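Local atomic coordinates of hypothetical protein SPy0176 (Streptococcus pyogenes serotype M1, PDB entry 2OQT), a protein that probably serves as the cytoplasmic IIA component of an ascorbate-specific phosphotransferase system, relaying phosphate for the uptake of its substrate. Residues A[11-16]-A[80-85]; A[18-23]-A[88-93]; A[74-79]-A[103-108]; A[84-89]-A[99-104]. All coordinates share one frame; numbering follows the deposited sequence.

Contact 1 (A[11-16]-A[80-85]); sequences NNSIRL and AFALIT
Strand 14-18 joins the central mixed sheet of this EIIA type 2 domain here, pairing in parallel with strand 80-86: the axes of the short segments 14-16 and 83-85 come within 4.7 Å of each other and lie at 3°. Helix 4-10 ends just before, in a Schellman motif with N12 at its C-prime position, and the chain turns through S13 into the strand. S13 makes the entry. Its OG donates to F81 O at 2.6 Å, in the carbonyl plane and on a lone pair, so a side-chain hydroxyl does the work of a strand N-H at the point where the backbone is still turning. From there the main chain takes over, with L83 N reaching S13 O at 3.1 Å and R15 N reaching L83 O at 2.8 Å. I14 and L83 lie on one side of the sheet, against V142 of helix 139-149; R15 and I84 lie on the other, beside helix 23-36. The side chains of R15 and I84 touch through aliphatic atoms, R15 CB to I84 CG2, 3.8 Å. At the end of the pairing L16 CD2 touches T85 CG2. The chain of R15 is bent at chi2 (-72°), which folds its guanidinium back over its own segment; NH1 gives two bonds from there, to I14 O and, almost straight at 174°, to N12 O at 3.0 Å.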
loop_
_atom_site.group_PDB
_atom_site.type_symbol
_atom_site.label_atom_id
_atom_site.label_comp_id
_atom_site.label_asym_id
_atom_site.label_seq_id
_atom_site.Cartn_x
_atom_site.Cartn_y
_atom_site.Cartn_z
ATOM N N ASN A 11 1.956 9.050 -9.647
ATOM C CA ASN A 11 0.653 8.453 -9.619
ATOM C C ASN A 11 -0.246 9.286 -8.773
ATOM O O ASN A 11 -1.472 9.084 -8.800
ATOM C CB ASN A 11 0.782 7.039 -9.070
ATOM C CG ASN A 11 1.255 6.089 -10.115
ATOM O OD1 ASN A 11 0.460 5.687 -10.970
ATOM N ND2 ASN A 11 2.553 5.778 -10.122
ATOM N N ASN A 12 0.381 10.206 -8.012
ATOM C CA ASN A 12 -0.308 11.064 -7.062
ATOM C C ASN A 12 -1.129 10.217 -6.158
ATOM O O ASN A 12 -2.336 10.401 -6.072
ATOM C CB ASN A 12 -1.214 12.055 -7.789
ATOM C CG ASN A 12 -0.517 13.356 -8.085
ATOM O OD1 ASN A 12 -1.167 14.357 -8.348
ATOM N ND2 ASN A 12 0.810 13.355 -8.025
ATOM N N SER A 13 -0.444 9.301 -5.474
ATOM C CA SER A 13 -1.020 8.053 -4.944
ATOM C C SER A 13 -1.377 8.067 -3.483
ATOM O O SER A 13 -1.867 7.069 -2.953
ATOM C CB SER A 13 0.032 6.981 -5.067
ATOM O OG SER A 13 -0.200 6.217 -6.196
ATOM N N ILE A 14 -1.076 9.172 -2.817
ATOM C CA ILE A 14 -1.263 9.253 -1.396
ATOM C C ILE A 14 -2.694 9.711 -1.096
ATOM O O ILE A 14 -3.204 10.643 -1.735
ATOM C CB ILE A 14 -0.172 10.135 -0.758
ATOM C CG1 ILE A 14 1.199 9.814 -1.411
ATOM C CG2 ILE A 14 -0.173 9.980 0.797
ATOM C CD1 ILE A 14 2.424 9.893 -0.522
ATOM N N ARG A 15 -3.363 8.991 -0.198
ATOM C CA ARG A 15 -4.618 9.430 0.405
ATOM C C ARG A 15 -4.500 9.350 1.893
ATOM O O ARG A 15 -3.833 8.476 2.462
ATOM C CB ARG A 15 -5.824 8.619 -0.004
ATOM C CG ARG A 15 -6.050 8.521 -1.475
ATOM C CD ARG A 15 -6.547 9.771 -2.154
ATOM N NE ARG A 15 -6.627 9.502 -3.586
ATOM C CZ ARG A 15 -5.618 9.672 -4.437
ATOM N NH1 ARG A 15 -4.449 10.165 -4.022
ATOM N NH2 ARG A 15 -5.795 9.374 -5.721
ATOM N N LEU A 16 -5.175 10.291 2.528
ATOM C CA LEU A 16 -4.942 10.577 3.920
ATOM C C LEU A 16 -6.247 10.546 4.689
ATOM O O LEU A 16 -7.210 11.229 4.310
ATOM C CB LEU A 16 -4.221 11.924 4.032
ATOM C CG LEU A 16 -2.708 11.739 4.019
ATOM C CD1 LEU A 16 -2.024 13.035 3.705
ATOM C CD2 LEU A 16 -2.261 11.202 5.387
ATOM N N ALA A 80 3.603 0.667 -9.983
ATOM C CA ALA A 80 3.035 1.768 -9.206
ATOM C C ALA A 80 2.973 1.344 -7.771
ATOM O O ALA A 80 2.989 0.139 -7.464
ATOM C CB ALA A 80 1.634 2.097 -9.694
ATOM N N PHE A 81 2.963 2.359 -6.914
ATOM C CA PHE A 81 2.668 2.247 -5.514
ATOM C C PHE A 81 1.550 3.232 -5.252
ATOM O O PHE A 81 1.463 4.278 -5.917
ATOM C CB PHE A 81 3.829 2.676 -4.630
ATOM C CG PHE A 81 4.994 1.702 -4.575
ATOM C CD1 PHE A 81 4.880 0.472 -3.896
ATOM C CD2 PHE A 81 6.240 2.049 -5.145
ATOM C CE1 PHE A 81 5.995 -0.416 -3.820
ATOM C CE2 PHE A 81 7.351 1.184 -5.081
ATOM C CZ PHE A 81 7.228 -0.056 -4.410
ATOM N N ALA A 82 0.735 2.892 -4.250
ATOM C CA ALA A 82 -0.236 3.782 -3.671
ATOM C C ALA A 82 -0.009 3.771 -2.155
ATOM O O ALA A 82 0.687 2.886 -1.652
ATOM C CB ALA A 82 -1.659 3.367 -4.069
ATOM N N LEU A 83 -0.535 4.772 -1.437
ATOM C CA LEU A 83 -0.392 4.858 0.040
ATOM C C LEU A 83 -1.565 5.545 0.684
ATOM O O LEU A 83 -1.815 6.747 0.472
ATOM C CB LEU A 83 0.911 5.531 0.466
ATOM C CG LEU A 83 1.281 5.841 1.930
ATOM C CD1 LEU A 83 0.560 5.027 2.916
ATOM C CD2 LEU A 83 2.781 5.617 2.154
ATOM N N ILE A 84 -2.282 4.781 1.491
ATOM C CA ILE A 84 -3.448 5.311 2.168
ATOM C C ILE A 84 -3.349 5.118 3.688
ATOM O O ILE A 84 -2.552 4.329 4.199
ATOM C CB ILE A 84 -4.809 4.836 1.542
ATOM C CG1 ILE A 84 -5.165 3.407 1.977
ATOM C CG2 ILE A 84 -4.774 4.964 0.032
ATOM C CD1 ILE A 84 -6.660 3.151 2.174
ATOM N N THR A 85 -4.156 5.887 4.392
ATOM C CA THR A 85 -4.010 6.078 5.819
ATOM C C THR A 85 -5.430 6.043 6.300
ATOM O O THR A 85 -6.304 6.637 5.683
ATOM C CB THR A 85 -3.225 7.429 6.093
ATOM O OG1 THR A 85 -1.891 7.134 6.561
ATOM C CG2 THR A 85 -3.959 8.389 7.048
#

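Contact 2 (A[18-23]-A[88-93]); sequences LSADTW and KPVTFS
W23 carries its CG between the backbone N and the carbonyl carbon (chi1 64°), a rotation that lays the indole along the backbone of 91-93 while CB stays pressed against F92. The ring of F92 offers its face to that methylene: W23 CB stands 3.5 Å from the F92 ring centroid and only 6° off the normal, a CH-pi contact over the centre of the ring. The two aromatic systems meet obliquely, their planes at 32°, with W23 CE3 3.7 Å from F92 CE1. At the other end of the indole, CD1 comes edge-on to T91 O at 3.4 Å, while S93 N lies over one face. Next along the strand, V90 turns its CG2 into the bend of the loop, 3.2 Å from T22 O and 3.7 Å from A20 O, and its CG1 faces W23 CB.

The loop 18-23 leads from strand 14-18 into helix 23-36, and T22 is the N-cap of that helix, its OG1 bonded to E25 N. The contact therefore lays the first turn of the helix against strand 89-91. V27 of the same helix also touches F92, and I49 and T52 of helix 42-55 meet W23.

No hydrogen bond spans the two segments. Cohesion comes from apolar and aromatic surfaces, with V90 CG2 packed closely against T22 O; D21 OD2 and K88 NZ, 5.5 Å apart, are not in contact, so their opposite charges probably contribute only a diffuse attraction.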
loop_
_atom_site.group_PDB
_atom_site.type_symbol
_atom_site.label_atom_id
_atom_site.label_comp_id
_atom_site.label_asym_id
_atom_site.label_seq_id
_atom_site.Cartn_x
_atom_site.Cartn_y
_atom_site.Cartn_z
ATOM N N LEU A 18 -8.671 8.161 5.411
ATOM C CA LEU A 18 -9.911 7.623 4.869
ATOM C C LEU A 18 -10.558 6.718 5.929
ATOM O O LEU A 18 -9.966 6.479 6.974
ATOM C CB LEU A 18 -9.658 6.874 3.559
ATOM C CG LEU A 18 -8.816 7.507 2.463
ATOM C CD1 LEU A 18 -8.444 6.398 1.501
ATOM C CD2 LEU A 18 -9.525 8.628 1.733
ATOM N N SER A 19 -11.760 6.219 5.664
ATOM C CA SER A 19 -12.490 5.413 6.649
ATOM C C SER A 19 -13.009 4.120 6.018
ATOM O O SER A 19 -13.623 4.152 4.946
ATOM C CB SER A 19 -13.689 6.198 7.258
ATOM O OG SER A 19 -13.547 7.623 7.218
ATOM N N ALA A 20 -12.788 2.987 6.673
ATOM C CA ALA A 20 -13.313 1.735 6.141
ATOM C C ALA A 20 -13.805 0.847 7.278
ATOM O O ALA A 20 -13.282 0.932 8.373
ATOM C CB ALA A 20 -12.232 1.027 5.290
ATOM N N ASP A 21 -14.817 0.010 7.022
ATOM C CA ASP A 21 -15.444 -0.820 8.079
ATOM C C ASP A 21 -15.001 -2.265 8.003
ATOM O O ASP A 21 -14.991 -2.995 9.015
ATOM C CB ASP A 21 -16.976 -0.801 7.959
ATOM C CG ASP A 21 -17.599 0.494 8.467
ATOM O OD1 ASP A 21 -18.677 0.860 7.935
ATOM O OD2 ASP A 21 -17.013 1.136 9.388
ATOM N N THR A 22 -14.673 -2.689 6.786
ATOM C CA THR A 22 -14.210 -4.039 6.551
ATOM C C THR A 22 -12.814 -3.935 5.935
ATOM O O THR A 22 -12.393 -2.848 5.518
ATOM C CB THR A 22 -15.230 -4.830 5.673
ATOM O OG1 THR A 22 -15.287 -4.287 4.352
ATOM C CG2 THR A 22 -16.633 -4.749 6.281
ATOM N N TRP A 23 -12.076 -5.043 5.906
ATOM C CA TRP A 23 -10.782 -5.051 5.246
ATOM C C TRP A 23 -10.958 -5.060 3.702
ATOM O O TRP A 23 -10.101 -4.558 2.948
ATOM C CB TRP A 23 -9.945 -6.214 5.753
ATOM C CG TRP A 23 -10.549 -7.500 5.413
ATOM C CD1 TRP A 23 -11.309 -8.301 6.221
ATOM C CD2 TRP A 23 -10.440 -8.169 4.159
ATOM N NE1 TRP A 23 -11.664 -9.438 5.549
ATOM C CE2 TRP A 23 -11.159 -9.380 4.274
ATOM C CE3 TRP A 23 -9.777 -7.866 2.939
ATOM C CZ2 TRP A 23 -11.255 -10.307 3.219
ATOM C CZ3 TRP A 23 -9.877 -8.784 1.878
ATOM C CH2 TRP A 23 -10.629 -9.993 2.035
ATOM N N LYS A 88 -9.407 4.815 11.502
ATOM C CA LYS A 88 -9.555 3.771 12.514
ATOM C C LYS A 88 -9.079 2.433 11.942
ATOM O O LYS A 88 -9.493 2.055 10.837
ATOM C CB LYS A 88 -11.037 3.671 12.920
ATOM C CG LYS A 88 -11.327 3.198 14.344
ATOM C CD LYS A 88 -12.675 2.407 14.407
ATOM C CE LYS A 88 -13.946 3.305 14.231
ATOM N NZ LYS A 88 -14.028 4.043 12.921
ATOM N N PRO A 89 -8.220 1.715 12.683
ATOM C CA PRO A 89 -7.678 0.394 12.327
ATOM C C PRO A 89 -8.726 -0.585 11.824
ATOM O O PRO A 89 -9.790 -0.715 12.391
ATOM C CB PRO A 89 -7.114 -0.119 13.642
ATOM C CG PRO A 89 -6.740 1.079 14.383
ATOM C CD PRO A 89 -7.689 2.193 13.966
ATOM N N VAL A 90 -8.414 -1.288 10.761
ATOM C CA VAL A 90 -9.359 -2.207 10.194
ATOM C C VAL A 90 -8.783 -3.601 10.495
ATOM O O VAL A 90 -7.567 -3.742 10.606
ATOM C CB VAL A 90 -9.624 -1.840 8.675
ATOM C CG1 VAL A 90 -8.672 -2.586 7.706
ATOM C CG2 VAL A 90 -11.087 -2.005 8.310
ATOM N N THR A 91 -9.645 -4.602 10.687
ATOM C CA THR A 91 -9.220 -5.936 11.071
ATOM C C THR A 91 -9.300 -6.921 9.894
ATOM O O THR A 91 -10.367 -7.153 9.329
ATOM C CB THR A 91 -10.032 -6.479 12.259
ATOM O OG1 THR A 91 -10.132 -5.479 13.283
ATOM C CG2 THR A 91 -9.325 -7.686 12.873
ATOM N N PHE A 92 -8.147 -7.480 9.529
ATOM C CA PHE A 92 -8.077 -8.440 8.429
ATOM C C PHE A 92 -8.501 -9.846 8.916
ATOM O O PHE A 92 -8.608 -10.089 10.114
ATOM C CB PHE A 92 -6.686 -8.394 7.784
ATOM C CG PHE A 92 -6.578 -7.389 6.659
ATOM C CD1 PHE A 92 -6.512 -7.815 5.327
ATOM C CD2 PHE A 92 -6.563 -6.005 6.925
ATOM C CE1 PHE A 92 -6.439 -6.873 4.257
ATOM C CE2 PHE A 92 -6.519 -5.073 5.891
ATOM C CZ PHE A 92 -6.447 -5.503 4.544
ATOM N N SER A 93 -8.789 -10.744 7.987
ATOM C CA SER A 93 -9.378 -12.050 8.313
ATOM C C SER A 93 -8.495 -13.006 9.145
ATOM O O SER A 93 -8.959 -14.085 9.520
ATOM C CB SER A 93 -9.867 -12.781 7.049
ATOM O OG SER A 93 -8.783 -13.169 6.212
#

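Contact 3 (A[74-79]-A[103-108]); sequences LGVNRN and TLAATD
V76 and T107 supply much of the apolar part of this contact, where the loop 74-79 leans on the end of strand 97-105 and the residues after it. V76 has CG1 anti to the backbone N (chi1 -180°), and that one methyl does most of the touching: it sits 4.2 Å from A105 CB, 3.7 Å from A106 C and 3.9 Å from T107 CG2. The threonine methyl is anti to its own carbonyl carbon, with OG1 between N and C (chi1 76°), a rotation that turns CG2 toward the loop, where it also lies near N77 O and R78 N.

Polar approaches gather at N79. Its CA-H points at A105 O, CA to O 3.3 Å with an angle of 152° at the hydrogen, a weak C-H...O contact just before strand 80-86 starts. The side-chain amide of N79 reaches over A106 to the backbone of T107.

Bonding to other parts of the chain fixes the loop on its far side. The guanidinium of R78 gives NH2 to S37 O and to N11 OD1, and the backbones of G75 and N77 bond to T41 and A39. Y44 of helix 42-55 packs on both V76 and A105, whereas I111 at the start of helix 111-124 touches N79 and A106. The contact thus lies between these two helices, at the end of the sheet where strand 80-86 begins beside the last residues of strand 97-105.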
loop_
_atom_site.group_PDB
_atom_site.type_symbol
_atom_site.label_atom_id
_atom_site.label_comp_id
_atom_site.label_asym_id
_atom_site.label_seq_id
_atom_site.Cartn_x
_atom_site.Cartn_y
_atom_site.Cartn_z
ATOM N N LEU A 74 -2.173 -8.403 -13.606
ATOM C CA LEU A 74 -3.578 -8.722 -13.702
ATOM C C LEU A 74 -4.426 -7.496 -13.390
ATOM O O LEU A 74 -4.734 -7.180 -12.216
ATOM C CB LEU A 74 -3.953 -9.898 -12.800
ATOM C CG LEU A 74 -4.859 -10.970 -13.443
ATOM C CD1 LEU A 74 -4.978 -12.138 -12.467
ATOM C CD2 LEU A 74 -6.249 -10.473 -13.840
ATOM N N GLY A 75 -4.823 -6.819 -14.464
ATOM C CA GLY A 75 -5.383 -5.489 -14.320
ATOM C C GLY A 75 -4.286 -4.443 -14.156
ATOM O O GLY A 75 -4.588 -3.300 -13.807
ATOM N N VAL A 76 -3.042 -4.820 -14.466
ATOM C CA VAL A 76 -1.858 -3.965 -14.265
ATOM C C VAL A 76 -1.233 -3.472 -15.555
ATOM O O VAL A 76 -0.825 -4.278 -16.365
ATOM C CB VAL A 76 -0.771 -4.706 -13.395
ATOM C CG1 VAL A 76 0.454 -3.814 -13.184
ATOM C CG2 VAL A 76 -1.349 -5.171 -12.033
ATOM N N ASN A 77 -1.143 -2.160 -15.791
ATOM C CA ASN A 77 -0.455 -1.694 -17.022
ATOM C C ASN A 77 0.957 -1.196 -16.740
ATOM O O ASN A 77 1.829 -1.211 -17.643
ATOM C CB ASN A 77 -1.284 -0.688 -17.868
ATOM C CG ASN A 77 -0.628 -0.359 -19.291
ATOM O OD1 ASN A 77 -0.358 -1.248 -20.164
ATOM N ND2 ASN A 77 -0.391 0.928 -19.513
ATOM N N ARG A 78 1.189 -0.832 -15.477
ATOM C CA ARG A 78 2.325 -0.035 -15.081
ATOM C C ARG A 78 2.660 -0.262 -13.607
ATOM O O ARG A 78 1.749 -0.283 -12.733
ATOM C CB ARG A 78 1.965 1.436 -15.300
ATOM C CG ARG A 78 2.994 2.465 -14.835
ATOM C CD ARG A 78 2.614 3.864 -15.335
ATOM N NE ARG A 78 1.699 4.620 -14.462
ATOM C CZ ARG A 78 0.469 5.026 -14.811
ATOM N NH1 ARG A 78 -0.041 4.697 -15.996
ATOM N NH2 ARG A 78 -0.271 5.742 -13.951
ATOM N N ASN A 79 3.963 -0.426 -13.327
ATOM C CA ASN A 79 4.440 -0.463 -11.937
ATOM C C ASN A 79 4.121 0.842 -11.195
ATOM O O ASN A 79 4.313 1.980 -11.719
ATOM C CB ASN A 79 5.921 -0.807 -11.829
ATOM C CG ASN A 79 6.309 -2.100 -12.571
ATOM O OD1 ASN A 79 7.453 -2.221 -12.982
ATOM N ND2 ASN A 79 5.373 -3.041 -12.771
ATOM N N THR A 103 -0.431 -0.418 -1.109
ATOM C CA THR A 103 -0.592 -1.104 -2.377
ATOM C C THR A 103 0.589 -1.085 -3.316
ATOM O O THR A 103 1.208 -0.053 -3.569
ATOM C CB THR A 103 -1.763 -0.495 -3.076
ATOM O OG1 THR A 103 -2.786 -0.467 -2.095
ATOM C CG2 THR A 103 -2.201 -1.332 -4.280
ATOM N N LEU A 104 0.820 -2.244 -3.888
ATOM C CA LEU A 104 1.926 -2.456 -4.777
ATOM C C LEU A 104 1.404 -3.071 -6.049
ATOM O O LEU A 104 0.686 -4.046 -5.977
ATOM C CB LEU A 104 2.843 -3.463 -4.098
ATOM C CG LEU A 104 4.043 -4.055 -4.799
ATOM C CD1 LEU A 104 4.543 -5.129 -3.860
ATOM C CD2 LEU A 104 3.683 -4.687 -6.049
ATOM N N ALA A 105 1.737 -2.522 -7.210
ATOM C CA ALA A 105 1.374 -3.187 -8.477
ATOM C C ALA A 105 2.561 -3.375 -9.391
ATOM O O ALA A 105 3.402 -2.463 -9.581
ATOM C CB ALA A 105 0.225 -2.451 -9.214
ATOM N N ALA A 106 2.625 -4.552 -9.980
ATOM C CA ALA A 106 3.750 -4.858 -10.833
ATOM C C ALA A 106 3.352 -5.712 -11.997
ATOM O O ALA A 106 2.508 -6.601 -11.865
ATOM C CB ALA A 106 4.882 -5.551 -10.018
ATOM N N THR A 107 4.005 -5.446 -13.122
ATOM C CA THR A 107 3.925 -6.276 -14.319
ATOM C C THR A 107 4.929 -7.463 -14.296
ATOM O O THR A 107 4.772 -8.402 -15.078
ATOM C CB THR A 107 4.208 -5.452 -15.561
ATOM O OG1 THR A 107 5.609 -5.217 -15.630
ATOM C CG2 THR A 107 3.482 -4.089 -15.548
ATOM N N ASP A 108 5.955 -7.431 -13.424
ATOM C CA ASP A 108 6.852 -8.601 -13.221
ATOM C C ASP A 108 6.928 -9.113 -11.777
ATOM O O ASP A 108 7.275 -8.355 -10.868
ATOM C CB ASP A 108 8.277 -8.339 -13.734
ATOM C CG ASP A 108 9.155 -9.604 -13.710
ATOM O OD1 ASP A 108 8.642 -10.710 -14.008
ATOM O OD2 ASP A 108 10.361 -9.511 -13.390
#

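Contact 4 (A[84-89]-A[99-104]); sequences ITLTKP and SVLLTL
I84 pairs with L101 in an antiparallel ladder inside the central sheet, where strand 80-86 runs beside strand 97-105 just before the chain turns a corner at 87-88. This is a hydrogen-bonded pair: I84 N gives a nearly straight bond to L101 O, 3.0 Å at 172°, and L101 N returns a longer one to I84 O, 3.3 Å, bent to 143°. One step on, T85 and V100 form a non-hydrogen-bonded pair with side chains pointing the same way, and L86 N closes the ladder on S99 O at 2.9 Å.

On the side of the sheet that carries I84 and L101, which faces A30 of helix 23-36, the side chains of I84 and L101 cross obliquely, I84 CG1 4.0 Å from L101 CB, and L86 CD1 meets L101 CD1 at 3.8 Å. Past the corner, P89 folds back on S99, its CG 3.3 Å from S99 OG. V100 CG1, anti to the backbone N (chi1 -176°), rests 3.5 Å from I84 O.

Three backbone bonds thus satisfy buried amides of this pairing, and the aliphatic packing over it probably keeps water from them.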
loop_
_atom_site.group_PDB
_atom_site.type_symbol
_atom_site.label_atom_id
_atom_site.label_comp_id
_atom_site.label_asym_id
_atom_site.label_seq_id
_atom_site.Cartn_x
_atom_site.Cartn_y
_atom_site.Cartn_z
ATOM N N ILE A 84 -2.282 4.781 1.491
ATOM C CA ILE A 84 -3.448 5.311 2.168
ATOM C C ILE A 84 -3.349 5.118 3.688
ATOM O O ILE A 84 -2.552 4.329 4.199
ATOM C CB ILE A 84 -4.809 4.836 1.542
ATOM C CG1 ILE A 84 -5.165 3.407 1.977
ATOM C CG2 ILE A 84 -4.774 4.964 0.032
ATOM C CD1 ILE A 84 -6.660 3.151 2.174
ATOM N N THR A 85 -4.156 5.887 4.392
ATOM C CA THR A 85 -4.010 6.078 5.819
ATOM C C THR A 85 -5.430 6.043 6.300
ATOM O O THR A 85 -6.304 6.637 5.683
ATOM C CB THR A 85 -3.225 7.429 6.093
ATOM O OG1 THR A 85 -1.891 7.134 6.561
ATOM C CG2 THR A 85 -3.959 8.389 7.048
ATOM N N LEU A 86 -5.670 5.259 7.338
ATOM C CA LEU A 86 -6.990 5.079 7.880
ATOM C C LEU A 86 -7.079 5.788 9.196
ATOM O O LEU A 86 -6.154 5.741 10.005
ATOM C CB LEU A 86 -7.303 3.607 8.106
ATOM C CG LEU A 86 -7.536 2.785 6.839
ATOM C CD1 LEU A 86 -7.772 1.285 7.165
ATOM C CD2 LEU A 86 -8.659 3.356 5.965
ATOM N N THR A 87 -8.206 6.462 9.360
ATOM C CA THR A 87 -8.714 6.971 10.613
ATOM C C THR A 87 -8.709 5.928 11.744
ATOM O O THR A 87 -8.087 6.129 12.817
ATOM C CB THR A 87 -10.160 7.442 10.342
ATOM O OG1 THR A 87 -10.141 8.835 9.988
ATOM C CG2 THR A 87 -11.088 7.162 11.523
ATOM N N LYS A 88 -9.407 4.815 11.502
ATOM C CA LYS A 88 -9.555 3.771 12.514
ATOM C C LYS A 88 -9.079 2.433 11.942
ATOM O O LYS A 88 -9.493 2.055 10.837
ATOM C CB LYS A 88 -11.037 3.671 12.920
ATOM C CG LYS A 88 -11.327 3.198 14.344
ATOM C CD LYS A 88 -12.675 2.407 14.407
ATOM C CE LYS A 88 -13.946 3.305 14.231
ATOM N NZ LYS A 88 -14.028 4.043 12.921
ATOM N N PRO A 89 -8.220 1.715 12.683
ATOM C CA PRO A 89 -7.678 0.394 12.327
ATOM C C PRO A 89 -8.726 -0.585 11.824
ATOM O O PRO A 89 -9.790 -0.715 12.391
ATOM C CB PRO A 89 -7.114 -0.119 13.642
ATOM C CG PRO A 89 -6.740 1.079 14.383
ATOM C CD PRO A 89 -7.689 2.193 13.966
ATOM N N SER A 99 -3.746 0.025 9.789
ATOM C CA SER A 99 -4.098 1.426 9.697
ATOM C C SER A 99 -3.479 2.035 8.484
ATOM O O SER A 99 -3.940 3.085 8.012
ATOM C CB SER A 99 -3.709 2.204 10.976
ATOM O OG SER A 99 -4.620 1.891 12.035
ATOM N N VAL A 100 -2.442 1.376 7.969
ATOM C CA VAL A 100 -1.786 1.857 6.761
ATOM C C VAL A 100 -1.630 0.795 5.670
ATOM O O VAL A 100 -0.983 -0.227 5.851
ATOM C CB VAL A 100 -0.427 2.515 7.102
ATOM C CG1 VAL A 100 0.238 3.109 5.841
ATOM C CG2 VAL A 100 -0.626 3.592 8.199
ATOM N N LEU A 101 -2.213 1.079 4.514
ATOM C CA LEU A 101 -2.103 0.213 3.323
ATOM C C LEU A 101 -1.240 0.838 2.230
ATOM O O LEU A 101 -1.576 1.908 1.656
ATOM C CB LEU A 101 -3.489 -0.117 2.778
ATOM C CG LEU A 101 -4.359 -0.880 3.805
ATOM C CD1 LEU A 101 -5.160 0.078 4.706
ATOM C CD2 LEU A 101 -5.264 -1.907 3.117
ATOM N N LEU A 102 -0.114 0.162 1.987
ATOM C CA LEU A 102 0.745 0.404 0.839
ATOM C C LEU A 102 0.571 -0.637 -0.281
ATOM O O LEU A 102 1.317 -1.602 -0.387
ATOM C CB LEU A 102 2.206 0.438 1.273
ATOM C CG LEU A 102 2.990 1.551 0.592
ATOM C CD1 LEU A 102 4.078 2.053 1.521
ATOM C CD2 LEU A 102 3.555 1.095 -0.717
ATOM N N THR A 103 -0.431 -0.418 -1.109
ATOM C CA THR A 103 -0.592 -1.104 -2.377
ATOM C C THR A 103 0.589 -1.085 -3.316
ATOM O O THR A 103 1.208 -0.053 -3.569
ATOM C CB THR A 103 -1.763 -0.495 -3.076
ATOM O OG1 THR A 103 -2.786 -0.467 -2.095
ATOM C CG2 THR A 103 -2.201 -1.332 -4.280
ATOM N N LEU A 104 0.820 -2.244 -3.888
ATOM C CA LEU A 104 1.926 -2.456 -4.777
ATOM C C LEU A 104 1.404 -3.071 -6.049
ATOM O O LEU A 104 0.686 -4.046 -5.977
ATOM C CB LEU A 104 2.843 -3.463 -4.098
ATOM C CG LEU A 104 4.043 -4.055 -4.799
ATOM C CD1 LEU A 104 4.543 -5.129 -3.860
ATOM C CD2 LEU A 104 3.683 -4.687 -6.049
#

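How the contacts relate
Contacts 1 and 4 share I84 and T85 on strand 80-86, which is paired on one edge with strand 14-18 and on the other with strand 97-105; their centres are 9 Å apart. Contact 2 continues from the C-terminal end of strand 80-86: L18 N meets T85 O at 2.8 Å, a probable hydrogen bond, and K88 and P89 belong to contacts 2 and 4 alike. Contact 3 lies at the other end of the same strands, where A80 O and A105 N stand 3.0 Å apart, probably bonded. The centres of contacts 2 and 3 are about 23 Å apart, on opposite sides of the chain's centre.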